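Side-chain contacts in phosphoglycolate phosphatase (Thermoplasma acidophilum, PDB 1L6R), which dephosphorylates 2-phosphoglycolate to glycolate and phosphate in a magnesium-dependent reaction and also releases phosphate, less efficiently, from inorganic pyrophosphate: residues K81-N86 / K154-N159; G67-I72 / V137-G142; K160-E163 / E168-E171; S33-G38 / L59-P64. The protein carries 1 engineered substitution. All coordinates share one frame; numbering follows the deposited sequence. Where two conformers were deposited one is given.

Interaction 1: residues K81-N86 / K154-N159; sequences KKFFSN and KAFAVN
Two consecutive phenylalanines, Phe83 and Phe84, close on the single ring of Phe156, one at its edge and the other over a face, so that three rings form an aromatic cluster. Phe84 comes in edge first: its CE1 stands 3.9 Å above the plane of the Phe156 ring and over its centre, in a T-shaped pair with the planes 67° apart. Phe83 approaches differently. Its CD2 lies in the plane of the Phe156 ring and 3.5 Å from CE2 of that residue, while the Phe83 CB sits 3.5 Å from Phe156 CZ. The Phe83 and Phe156 rings are inclined at 56°, an oblique pair. Phe156 reaches both partners because its CG is anti to the backbone N (chi1 174°), which sends the ring out from the helix toward residues 83-84. With an alanine in place of Phe156 the shared ring is gone, which would probably leave the Phe84 edge without the face it points into and both loop rings freer to turn. Phe83 also makes a cation-pi contact with Lys160, one helical turn beyond Phe156, and Pro188 of the second subunit packs on Phe156. The cluster joins the end of strand 80-82, as the chain leaves the sheet, to the first turns of helix 154-164, and Phe83 also packs on Met73 of strand 72-74.

Interaction 2: residues G67-I72 / V137-G142; sequences GENGGI and VIFYSG
The contact between Asn69 and Phe139 is van der Waals in kind and falls at the far end of the ring. The amide comes up to the CE2-CZ side of Phe139 with its plane 67° from that of the ring. Asn69 OD1 lies in the ring plane at its edge, 3.6 Å from Phe139 CE2, where it probably gains a little from the weakly positive ring hydrogens. The nitrogen sits obliquely to the ring, with Asn69 ND2 3.6 Å from Phe139 CZ. Phe139 reaches the loop with CG between its backbone N and carbonyl carbon (chi1 56°). A looser touch follows two residues along the same strand, where Ser141 CB is 4.3 Å from Asn69 OD1.

Backbone hydrogen bonds shape the loop that presents Asn69. Glu68, Asn69 and Gly70 all have positive phi, and a side chain at Gly70 would run into the carbonyl oxygen of Asn69. Gly70 N bonds to Gly67 O at 3.0 Å and Gly67 N to Ile72 O at 2.9 Å; Gly67 lies opposite two residues, Gly71 and Ile72, in a classic beta bulge. Side-chain bonds from Glu68 to Ser114 and to the backbone of Glu112 and Ala113 add to these.

Asn69 belongs to the loop between strands 65-67 and 72-74 of the core sheet, Phe139 and Ser141 to an edge strand of the three-stranded antiparallel sheet. The meeting of the two is characteristic of HAD phosphatases, whose active site lies between core and cap: Asn69 is beside Gly46, a magnesium ligand, and the side chain of Ser141 is about 5 Å from a bound calcium ion.

Interaction 3: residues K160-E163 / E168-E171; sequences KLKE and EYDE
One face of the Tyr169 ring is covered by the aliphatic end of Lys162, whose CD rides 3.5 Å above the ring plane, offset toward the rim on the CE1 side. Lys162 CE follows over the middle of the ring, 3.8 Å from Tyr169 CD2, and the two side chains cross at about a right angle. This is a CH-pi contact that passes into a cation-pi one: Lys162 NZ stands 4.6 Å from the Tyr169 ring centroid, only 20° off its normal. The lysine runs extended to CE and then bends (chi4 -74°), which keeps NZ above the face. At the rim, a water accepts from Lys162 NZ (3.0 Å) and donates to Tyr169 OH (2.9 Å), while the same hydroxyl is hydrogen-bonded to Asn159 OD1. The pair bridges the turn between helix 154-164 and strand 172-175 of the alpha/beta core, where residues 169-171 form a short 3-10 segment. That segment is tied at its start by Glu171, whose OE1 takes the backbone Glu168 N at 2.8 Å through its anti lone pair, in a nearly straight bond (164°). A leucine in place of Tyr169 would take away the aromatic face and the hydroxyl, and would probably leave the Lys162 ammonium without its pi partner and OD1 of Asn159 in the same chain without its hydroxyl mate. Asn159 of the second subunit also packs on Tyr169, which places this surface contact at the dimer interface.

Interaction 4: residues S33-G38 / L59-P64; sequences SAEKKG and LGINGP
Glu35 OE2 takes the backbone Asn62 N at 3.0 Å, with an N-H...O angle of 158°. The donor arrives from above the carboxylate, 42° out of its plane. The other oxygen faces a carbonyl: Glu35 OE1 is 2.6 Å from Gly60 O, a separation at which the acid group probably carries a proton. Between these two polar meetings the carboxylate lies along the 60-62 backbone, and Glu35 OE2 comes within 3.4 Å of Ile61 CA. The glutamate reaches that backbone because its chain is extended beyond CG (chi2 -178°). The Asn62 side chain comes from the opposite direction and lies beside it, its CG 4.0 Å from Glu35 CG.

In the fold, the contact joins the last turn of helix 25-36 to the chain leaving helix 49-60. The two helices belong to successive beta-alpha-beta units of the Rossmann-like HAD core, which share strand 40-44; Val41 of that strand packs on Glu35 and Thr40 next to it on Asn62. Arg32 NE also hydrogen-bonds Leu59 O near the end of helix 49-60.

Helix 25-36 ends in a Schellman motif, with Gly38 at positive phi and Gly38 N bonded to Glu35 O at 2.9 Å, so the residue that reaches across also takes part in the helix end. Just before it, Ser33 O is gripped from opposite faces of its plane by two donors of one residue, Lys37 N at 3.2 Å and Lys37 NZ at 3.2 Å.

How the interactions relate
Interaction 2 is the buried contact, close to the metal sites, whereas interactions 1 and 3 are at the surface and interaction 4 is partly buried and away from the active site. Interactions 1 and 3 share helix 154-164 and both touch the second subunit, but the first is purely aromatic and the other adds a charge and a water. Interaction 1 meets interaction 2 through Phe83 N and Gly71 O, probably hydrogen-bonded, which ties the aromatic cluster to the bulged loop. Leu161 packs on Pro64 between interactions 3 and 4. Interaction 4 alone has a direct hydrogen bond between its segments, while interaction 2 relies on an amide against a ring.

Interaction 1: residues K81-N86 / K154-N159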
loop_
_atom_site.group_PDB
_atom_site.type_symbol
_atom_site.label_atom_id
_atom_site.label_comp_id
_atom_site.label_asym_id
_atom_site.label_seq_id
_atom_site.Cartn_x
_atom_site.Cartn_y
_atom_site.Cartn_z
ATOM N N LYS A 81 0.688 -22.042 0.118
ATOM C CA LYS A 81 -0.328 -21.359 -0.662
ATOM C C LYS A 81 0.330 -20.202 -1.400
ATOM O O LYS A 81 1.087 -19.437 -0.804
ATOM C CB LYS A 81 -1.436 -20.834 0.259
ATOM C CG LYS A 81 -2.213 -21.942 0.966
ATOM C CD LYS A 81 -3.441 -21.417 1.696
ATOM C CE LYS A 81 -3.069 -20.575 2.900
ATOM N NZ LYS A 81 -4.274 -20.057 3.610
ATOM N N LYS A 82 0.092 -20.089 -2.701
ATOM C CA LYS A 82 0.653 -18.957 -3.424
ATOM C C LYS A 82 -0.532 -18.105 -3.839
ATOM O O LYS A 82 -1.638 -18.611 -4.083
ATOM C CB LYS A 82 1.492 -19.379 -4.634
ATOM C CG LYS A 82 0.721 -19.816 -5.841
ATOM C CD LYS A 82 1.683 -20.172 -6.955
ATOM C CE LYS A 82 0.948 -20.303 -8.272
ATOM N NZ LYS A 82 1.878 -20.700 -9.351
ATOM N N PHE A 83 -0.305 -16.803 -3.910
ATOM C CA PHE A 83 -1.370 -15.870 -4.214
ATOM C C PHE A 83 -1.242 -15.172 -5.552
ATOM O O PHE A 83 -2.135 -14.433 -5.961
ATOM C CB PHE A 83 -1.452 -14.870 -3.062
ATOM C CG PHE A 83 -1.592 -15.532 -1.718
ATOM C CD1 PHE A 83 -2.800 -16.112 -1.344
ATOM C CD2 PHE A 83 -0.506 -15.635 -0.854
ATOM C CE1 PHE A 83 -2.926 -16.788 -0.131
ATOM C CE2 PHE A 83 -0.623 -16.311 0.366
ATOM C CZ PHE A 83 -1.837 -16.886 0.721
ATOM N N PHE A 84 -0.118 -15.412 -6.218
ATOM C CA PHE A 84 0.154 -14.847 -7.527
ATOM C C PHE A 84 0.894 -15.894 -8.336
ATOM O O PHE A 84 1.419 -16.861 -7.787
ATOM C CB PHE A 84 1.021 -13.583 -7.431
ATOM C CG PHE A 84 0.405 -12.479 -6.619
ATOM C CD1 PHE A 84 0.478 -12.493 -5.231
ATOM C CD2 PHE A 84 -0.265 -11.435 -7.244
ATOM C CE1 PHE A 84 -0.111 -11.478 -4.476
ATOM C CE2 PHE A 84 -0.853 -10.417 -6.499
ATOM C CZ PHE A 84 -0.776 -10.438 -5.113
ATOM N N SER A 85 0.947 -15.686 -9.642
ATOM C CA SER A 85 1.608 -16.621 -10.547
ATOM C C SER A 85 2.856 -16.029 -11.185
ATOM O O SER A 85 2.986 -14.812 -11.293
ATOM C CB SER A 85 0.627 -17.033 -11.640
ATOM O OG SER A 85 1.289 -17.666 -12.716
ATOM N N ASN A 86 3.761 -16.900 -11.625
ATOM C CA ASN A 86 4.997 -16.464 -12.260
ATOM C C ASN A 86 5.014 -16.682 -13.773
ATOM O O ASN A 86 6.051 -16.525 -14.411
ATOM C CB ASN A 86 6.204 -17.175 -11.628
ATOM C CG ASN A 86 6.192 -18.675 -11.863
ATOM O OD1 ASN A 86 5.196 -19.231 -12.308
ATOM N ND2 ASN A 86 7.307 -19.338 -11.555
ATOM N N LYS A 154 4.911 -6.706 0.902
ATOM C CA LYS A 154 4.821 -6.937 2.332
ATOM C C LYS A 154 3.496 -6.492 2.939
ATOM O O LYS A 154 3.079 -7.041 3.955
ATOM C CB LYS A 154 6.009 -6.277 3.056
ATOM C CG LYS A 154 7.374 -6.890 2.690
ATOM C CD LYS A 154 8.448 -6.522 3.729
ATOM C CE LYS A 154 9.820 -7.119 3.392
ATOM N NZ LYS A 154 10.515 -6.405 2.269
ATOM N N ALA A 155 2.829 -5.513 2.325
ATOM C CA ALA A 155 1.533 -5.064 2.831
ATOM C C ALA A 155 0.520 -6.185 2.606
ATOM O O ALA A 155 -0.316 -6.459 3.466
ATOM C CB ALA A 155 1.083 -3.788 2.113
ATOM N N PHE A 156 0.592 -6.825 1.443
ATOM C CA PHE A 156 -0.309 -7.930 1.153
ATOM C C PHE A 156 -0.115 -9.015 2.225
ATOM O O PHE A 156 -1.083 -9.543 2.771
ATOM C CB PHE A 156 0.005 -8.502 -0.235
ATOM C CG PHE A 156 -0.766 -9.744 -0.571
ATOM C CD1 PHE A 156 -2.017 -9.666 -1.178
ATOM C CD2 PHE A 156 -0.250 -11.000 -0.265
ATOM C CE1 PHE A 156 -2.745 -10.824 -1.476
ATOM C CE2 PHE A 156 -0.966 -12.166 -0.556
ATOM C CZ PHE A 156 -2.218 -12.078 -1.163
ATOM N N ALA A 157 1.138 -9.337 2.532
ATOM C CA ALA A 157 1.423 -10.372 3.526
ATOM C C ALA A 157 0.944 -10.016 4.935
ATOM O O ALA A 157 0.351 -10.851 5.627
ATOM C CB ALA A 157 2.925 -10.680 3.548
ATOM N N VAL A 158 1.199 -8.785 5.365
ATOM C CA VAL A 158 0.790 -8.364 6.707
ATOM C C VAL A 158 -0.732 -8.343 6.813
ATOM O O VAL A 158 -1.291 -8.745 7.832
ATOM C CB VAL A 158 1.406 -6.983 7.066
ATOM C CG1 VAL A 158 0.811 -6.454 8.362
ATOM C CG2 VAL A 158 2.915 -7.129 7.233
ATOM N N ASN A 159 -1.411 -7.884 5.769
ATOM C CA ASN A 159 -2.866 -7.893 5.821
ATOM C C ASN A 159 -3.368 -9.330 5.897
ATOM O O ASN A 159 -4.363 -9.609 6.564
ATOM C CB ASN A 159 -3.462 -7.191 4.602
ATOM C CG ASN A 159 -3.508 -5.695 4.773
ATOM O OD1 ASN A 159 -3.905 -5.197 5.824
ATOM N ND2 ASN A 159 -3.111 -4.968 3.743
#

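Interaction 2: residues G67-I72 / V137-G142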
loop_
_atom_site.group_PDB
_atom_site.type_symbol
_atom_site.label_atom_id
_atom_site.label_comp_id
_atom_site.label_asym_id
_atom_site.label_seq_id
_atom_site.Cartn_x
_atom_site.Cartn_y
_atom_site.Cartn_z
ATOM N N GLY A 67 7.617 -16.136 1.311
ATOM C CA GLY A 67 8.739 -16.001 0.402
ATOM C C GLY A 67 8.266 -15.097 -0.728
ATOM O O GLY A 67 7.119 -14.625 -0.727
ATOM N N GLU A 68 9.149 -14.836 -1.687
ATOM C CA GLU A 68 8.819 -14.023 -2.851
ATOM C C GLU A 68 8.080 -12.740 -2.504
ATOM O O GLU A 68 7.102 -12.361 -3.154
ATOM C CB GLU A 68 8.026 -14.862 -3.867
ATOM C CG GLU A 68 8.809 -16.095 -4.300
ATOM C CD GLU A 68 8.141 -16.882 -5.411
ATOM O OE1 GLU A 68 7.858 -16.285 -6.467
ATOM O OE2 GLU A 68 7.923 -18.104 -5.246
ATOM N N ASN A 69 8.564 -12.070 -1.456
ATOM C CA ASN A 69 8.050 -10.775 -1.014
ATOM C C ASN A 69 6.585 -10.729 -0.620
ATOM O O ASN A 69 5.968 -9.660 -0.626
ATOM C CB ASN A 69 8.353 -9.725 -2.092
ATOM C CG ASN A 69 9.839 -9.577 -2.330
ATOM O OD1 ASN A 69 10.571 -9.148 -1.438
ATOM N ND2 ASN A 69 10.302 -9.953 -3.516
ATOM N N GLY A 70 6.049 -11.892 -0.256
ATOM C CA GLY A 70 4.665 -11.992 0.165
ATOM C C GLY A 70 3.777 -12.783 -0.776
ATOM O O GLY A 70 2.623 -13.053 -0.443
ATOM N N GLY A 71 4.308 -13.182 -1.928
ATOM C CA GLY A 71 3.503 -13.903 -2.901
ATOM C C GLY A 71 3.246 -15.370 -2.632
ATOM O O GLY A 71 2.367 -15.958 -3.261
ATOM N N ILE A 72 4.010 -15.969 -1.723
ATOM C CA ILE A 72 3.846 -17.383 -1.414
ATOM C C ILE A 72 4.059 -17.553 0.083
ATOM O O ILE A 72 4.895 -16.872 0.685
ATOM C CB ILE A 72 4.818 -18.239 -2.276
ATOM C CG1 ILE A 72 4.563 -19.731 -2.054
ATOM C CG2 ILE A 72 6.265 -17.866 -1.988
ATOM C CD1 ILE A 72 5.123 -20.591 -3.174
ATOM N N VAL A 137 6.458 -4.711 -11.190
ATOM C CA VAL A 137 7.364 -3.740 -10.589
ATOM C C VAL A 137 8.670 -4.470 -10.316
ATOM O O VAL A 137 8.703 -5.708 -10.266
ATOM C CB VAL A 137 6.840 -3.142 -9.249
ATOM C CG1 VAL A 137 5.531 -2.384 -9.484
ATOM C CG2 VAL A 137 6.643 -4.236 -8.217
ATOM N N ILE A 138 9.756 -3.715 -10.183
ATOM C CA ILE A 138 11.039 -4.330 -9.865
ATOM C C ILE A 138 11.714 -3.567 -8.729
ATOM O O ILE A 138 11.549 -2.354 -8.591
ATOM C CB ILE A 138 12.049 -4.390 -11.076
ATOM C CG1 ILE A 138 12.520 -2.989 -11.492
ATOM C CG2 ILE A 138 11.433 -5.155 -12.243
ATOM C CD1 ILE A 138 13.701 -3.034 -12.462
ATOM N N PHE A 139 12.441 -4.307 -7.898
ATOM C CA PHE A 139 13.211 -3.728 -6.799
ATOM C C PHE A 139 14.181 -4.792 -6.337
ATOM O O PHE A 139 14.060 -5.965 -6.697
ATOM C CB PHE A 139 12.334 -3.284 -5.622
ATOM C CG PHE A 139 11.461 -4.367 -5.069
ATOM C CD1 PHE A 139 10.177 -4.549 -5.571
ATOM C CD2 PHE A 139 11.923 -5.222 -4.070
ATOM C CE1 PHE A 139 9.355 -5.565 -5.094
ATOM C CE2 PHE A 139 11.105 -6.253 -3.582
ATOM C CZ PHE A 139 9.821 -6.421 -4.096
ATOM N N TYR A 140 15.155 -4.373 -5.540
ATOM C CA TYR A 140 16.162 -5.276 -5.023
ATOM C C TYR A 140 15.911 -5.617 -3.563
ATOM O O TYR A 140 15.478 -4.770 -2.780
ATOM C CB TYR A 140 17.558 -4.634 -5.166
ATOM C CG TYR A 140 18.698 -5.569 -4.846
ATOM C CD1 TYR A 140 19.129 -5.758 -3.530
ATOM C CD2 TYR A 140 19.307 -6.314 -5.855
ATOM C CE1 TYR A 140 20.129 -6.670 -3.233
ATOM C CE2 TYR A 140 20.308 -7.226 -5.566
ATOM C CZ TYR A 140 20.711 -7.398 -4.255
ATOM O OH TYR A 140 21.695 -8.307 -3.964
ATOM N N SER A 141 16.155 -6.877 -3.212
ATOM C CA SER A 141 16.039 -7.305 -1.824
ATOM C C SER A 141 16.846 -8.575 -1.625
ATOM O O SER A 141 16.752 -9.513 -2.411
ATOM C CB SER A 141 14.588 -7.577 -1.427
ATOM O OG SER A 141 14.528 -7.811 -0.024
ATOM N N GLY A 142 17.660 -8.596 -0.579
ATOM C CA GLY A 142 18.425 -9.787 -0.288
ATOM C C GLY A 142 19.523 -10.106 -1.272
ATOM O O GLY A 142 20.520 -9.393 -1.363
#

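Interaction 3: residues K160-E163 / E168-E171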
loop_
_atom_site.group_PDB
_atom_site.type_symbol
_atom_site.label_atom_id
_atom_site.label_comp_id
_atom_site.label_asym_id
_atom_site.label_seq_id
_atom_site.Cartn_x
_atom_site.Cartn_y
_atom_site.Cartn_z
ATOM N N LYS A 160 -2.679 -10.245 5.219
ATOM C CA LYS A 160 -3.076 -11.650 5.246
ATOM C C LYS A 160 -2.912 -12.210 6.663
ATOM O O LYS A 160 -3.765 -12.949 7.142
ATOM C CB LYS A 160 -2.238 -12.447 4.247
ATOM C CG LYS A 160 -2.573 -13.921 4.207
ATOM C CD LYS A 160 -2.168 -14.521 2.880
ATOM C CE LYS A 160 -3.036 -13.974 1.749
ATOM N NZ LYS A 160 -4.473 -14.311 1.952
ATOM N N LEU A 161 -1.816 -11.863 7.333
ATOM C CA LEU A 161 -1.599 -12.322 8.707
ATOM C C LEU A 161 -2.685 -11.754 9.627
ATOM O O LEU A 161 -3.199 -12.453 10.511
ATOM C CB LEU A 161 -0.214 -11.880 9.191
ATOM C CG LEU A 161 0.977 -12.614 8.560
ATOM C CD1 LEU A 161 2.250 -11.855 8.851
ATOM C CD2 LEU A 161 1.065 -14.033 9.113
ATOM N N LYS A 162 -3.032 -10.489 9.415
ATOM C CA LYS A 162 -4.060 -9.832 10.215
ATOM C C LYS A 162 -5.355 -10.623 10.118
ATOM O O LYS A 162 -6.007 -10.881 11.131
ATOM C CB LYS A 162 -4.273 -8.397 9.727
ATOM C CG LYS A 162 -5.439 -7.670 10.392
ATOM C CD LYS A 162 -5.432 -6.194 10.032
ATOM C CE LYS A 162 -6.678 -5.477 10.523
ATOM N NZ LYS A 162 -7.852 -5.837 9.687
ATOM N N GLU A 163 -5.714 -11.013 8.899
ATOM C CA GLU A 163 -6.928 -11.786 8.652
ATOM C C GLU A 163 -6.849 -13.173 9.289
ATOM O O GLU A 163 -7.780 -13.613 9.960
ATOM C CB GLU A 163 -7.152 -11.933 7.143
ATOM C CG GLU A 163 -8.328 -12.820 6.763
ATOM C CD GLU A 163 -8.442 -13.022 5.265
ATOM O OE1 GLU A 163 -8.612 -12.019 4.539
ATOM O OE2 GLU A 163 -8.360 -14.183 4.811
ATOM N N GLU A 168 -6.168 -6.762 15.168
ATOM C CA GLU A 168 -6.354 -5.357 14.834
ATOM C C GLU A 168 -4.946 -4.925 14.422
ATOM O O GLU A 168 -3.957 -5.547 14.827
ATOM C CB GLU A 168 -6.810 -4.557 16.057
ATOM C CG GLU A 168 -8.206 -4.907 16.557
ATOM C CD GLU A 168 -9.266 -4.762 15.479
ATOM O OE1 GLU A 168 -9.228 -3.759 14.731
ATOM O OE2 GLU A 168 -10.141 -5.651 15.383
ATOM N N TYR A 169 -4.838 -3.870 13.627
ATOM C CA TYR A 169 -3.527 -3.414 13.186
ATOM C C TYR A 169 -2.587 -3.068 14.337
ATOM O O TYR A 169 -1.383 -3.325 14.252
ATOM C CB TYR A 169 -3.659 -2.194 12.264
ATOM C CG TYR A 169 -4.059 -2.507 10.835
ATOM C CD1 TYR A 169 -3.263 -3.319 10.017
ATOM C CD2 TYR A 169 -5.207 -1.941 10.277
ATOM C CE1 TYR A 169 -3.604 -3.553 8.674
ATOM C CE2 TYR A 169 -5.553 -2.165 8.942
ATOM C CZ TYR A 169 -4.750 -2.965 8.150
ATOM O OH TYR A 169 -5.091 -3.141 6.827
ATOM N N ASP A 170 -3.126 -2.485 15.408
ATOM C CA ASP A 170 -2.304 -2.095 16.553
ATOM C C ASP A 170 -1.771 -3.268 17.367
ATOM O O ASP A 170 -0.999 -3.071 18.308
ATOM C CB ASP A 170 -3.065 -1.115 17.466
ATOM C CG ASP A 170 -4.322 -1.717 18.075
ATOM O OD1 ASP A 170 -4.981 -1.013 18.871
ATOM O OD2 ASP A 170 -4.660 -2.879 17.766
ATOM N N GLU A 171 -2.178 -4.481 16.997
ATOM C CA GLU A 171 -1.704 -5.695 17.669
ATOM C C GLU A 171 -0.577 -6.332 16.852
ATOM O O GLU A 171 -0.067 -7.397 17.195
ATOM C CB GLU A 171 -2.840 -6.709 17.824
ATOM C CG GLU A 171 -3.968 -6.246 18.751
ATOM C CD GLU A 171 -5.094 -7.262 18.850
ATOM O OE1 GLU A 171 -5.685 -7.614 17.806
ATOM O OE2 GLU A 171 -5.387 -7.715 19.981
HETATM O O HOH W 1 -7.739 -4.325 7.074
#

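Interaction 4: residues S33-G38 / L59-P64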
loop_
_atom_site.group_PDB
_atom_site.type_symbol
_atom_site.label_atom_id
_atom_site.label_comp_id
_atom_site.label_asym_id
_atom_site.label_seq_id
_atom_site.Cartn_x
_atom_site.Cartn_y
_atom_site.Cartn_z
ATOM N N SER A 33 13.026 -16.304 22.562
ATOM C CA SER A 33 12.644 -15.808 23.881
ATOM C C SER A 33 11.259 -15.167 23.816
ATOM O O SER A 33 10.389 -15.472 24.632
ATOM C CB SER A 33 13.663 -14.789 24.390
ATOM O OG SER A 33 14.903 -15.405 24.707
ATOM N N ALA A 34 11.043 -14.293 22.836
ATOM C CA ALA A 34 9.749 -13.628 22.703
ATOM C C ALA A 34 8.629 -14.624 22.424
ATOM O O ALA A 34 7.529 -14.495 22.961
ATOM C CB ALA A 34 9.807 -12.573 21.604
ATOM N N GLU A 35 8.898 -15.619 21.581
ATOM C CA GLU A 35 7.882 -16.621 21.272
ATOM C C GLU A 35 7.502 -17.411 22.518
ATOM O O GLU A 35 6.330 -17.716 22.721
ATOM C CB GLU A 35 8.373 -17.566 20.170
ATOM C CG GLU A 35 8.553 -16.861 18.836
ATOM C CD GLU A 35 8.998 -17.815 17.750
ATOM O OE1 GLU A 35 9.795 -18.722 18.069
ATOM O OE2 GLU A 35 8.569 -17.669 16.583
ATOM N N LYS A 36 8.483 -17.731 23.360
ATOM C CA LYS A 36 8.180 -18.468 24.585
ATOM C C LYS A 36 7.251 -17.646 25.477
ATOM O O LYS A 36 6.452 -18.209 26.231
ATOM C CB LYS A 36 9.459 -18.816 25.356
ATOM C CG LYS A 36 10.211 -20.014 24.800
ATOM C CD LYS A 36 11.182 -20.595 25.821
ATOM C CE LYS A 36 12.161 -19.554 26.327
ATOM N NZ LYS A 36 13.242 -20.158 27.159
ATOM N N LYS A 37 7.358 -16.322 25.393
ATOM C CA LYS A 37 6.518 -15.431 26.192
ATOM C C LYS A 37 5.158 -15.174 25.549
ATOM O O LYS A 37 4.355 -14.396 26.072
ATOM C CB LYS A 37 7.228 -14.097 26.444
ATOM C CG LYS A 37 8.333 -14.159 27.490
ATOM C CD LYS A 37 9.364 -15.199 27.119
ATOM C CE LYS A 37 10.594 -15.137 27.995
ATOM N NZ LYS A 37 11.612 -16.088 27.478
ATOM N N GLY A 38 4.908 -15.809 24.407
ATOM C CA GLY A 38 3.619 -15.663 23.750
ATOM C C GLY A 38 3.513 -14.931 22.423
ATOM O O GLY A 38 2.429 -14.895 21.843
ATOM N N LEU A 59 15.035 -22.214 12.710
ATOM C CA LEU A 59 15.110 -21.120 13.671
ATOM C C LEU A 59 14.038 -21.310 14.738
ATOM O O LEU A 59 14.217 -20.896 15.885
ATOM C CB LEU A 59 14.927 -19.753 12.989
ATOM C CG LEU A 59 15.888 -19.410 11.845
ATOM C CD1 LEU A 59 15.790 -17.921 11.552
ATOM C CD2 LEU A 59 17.318 -19.777 12.206
ATOM N N GLY A 60 12.930 -21.945 14.367
ATOM C CA GLY A 60 11.847 -22.164 15.311
ATOM C C GLY A 60 10.828 -21.038 15.283
ATOM O O GLY A 60 10.516 -20.441 16.313
ATOM N N ILE A 61 10.309 -20.750 14.096
ATOM C CA ILE A 61 9.325 -19.692 13.913
ATOM C C ILE A 61 7.926 -20.284 14.085
ATOM O O ILE A 61 7.577 -21.261 13.422
ATOM C CB ILE A 61 9.473 -19.089 12.509
ATOM C CG1 ILE A 61 10.911 -18.586 12.313
ATOM C CG2 ILE A 61 8.455 -17.972 12.301
ATOM C CD1 ILE A 61 11.381 -17.538 13.339
ATOM N N ASN A 62 7.117 -19.683 14.955
ATOM C CA ASN A 62 5.786 -20.229 15.222
ATOM C C ASN A 62 4.627 -19.738 14.366
ATOM O O ASN A 62 3.507 -20.235 14.489
ATOM C CB ASN A 62 5.445 -20.092 16.724
ATOM C CG ASN A 62 5.376 -18.650 17.198
ATOM O OD1 ASN A 62 5.301 -18.387 18.402
ATOM N ND2 ASN A 62 5.393 -17.712 16.266
ATOM N N GLY A 63 4.884 -18.776 13.487
ATOM C CA GLY A 63 3.825 -18.292 12.619
ATOM C C GLY A 63 4.109 -18.634 11.174
ATOM O O GLY A 63 5.105 -19.294 10.869
ATOM N N PRO A 64 3.244 -18.207 10.250
ATOM C CA PRO A 64 3.465 -18.497 8.831
ATOM C C PRO A 64 4.696 -17.737 8.355
ATOM O O PRO A 64 5.098 -16.744 8.968
ATOM C CB PRO A 64 2.192 -17.955 8.157
ATOM C CG PRO A 64 1.168 -17.938 9.267
ATOM C CD PRO A 64 1.981 -17.477 10.449
#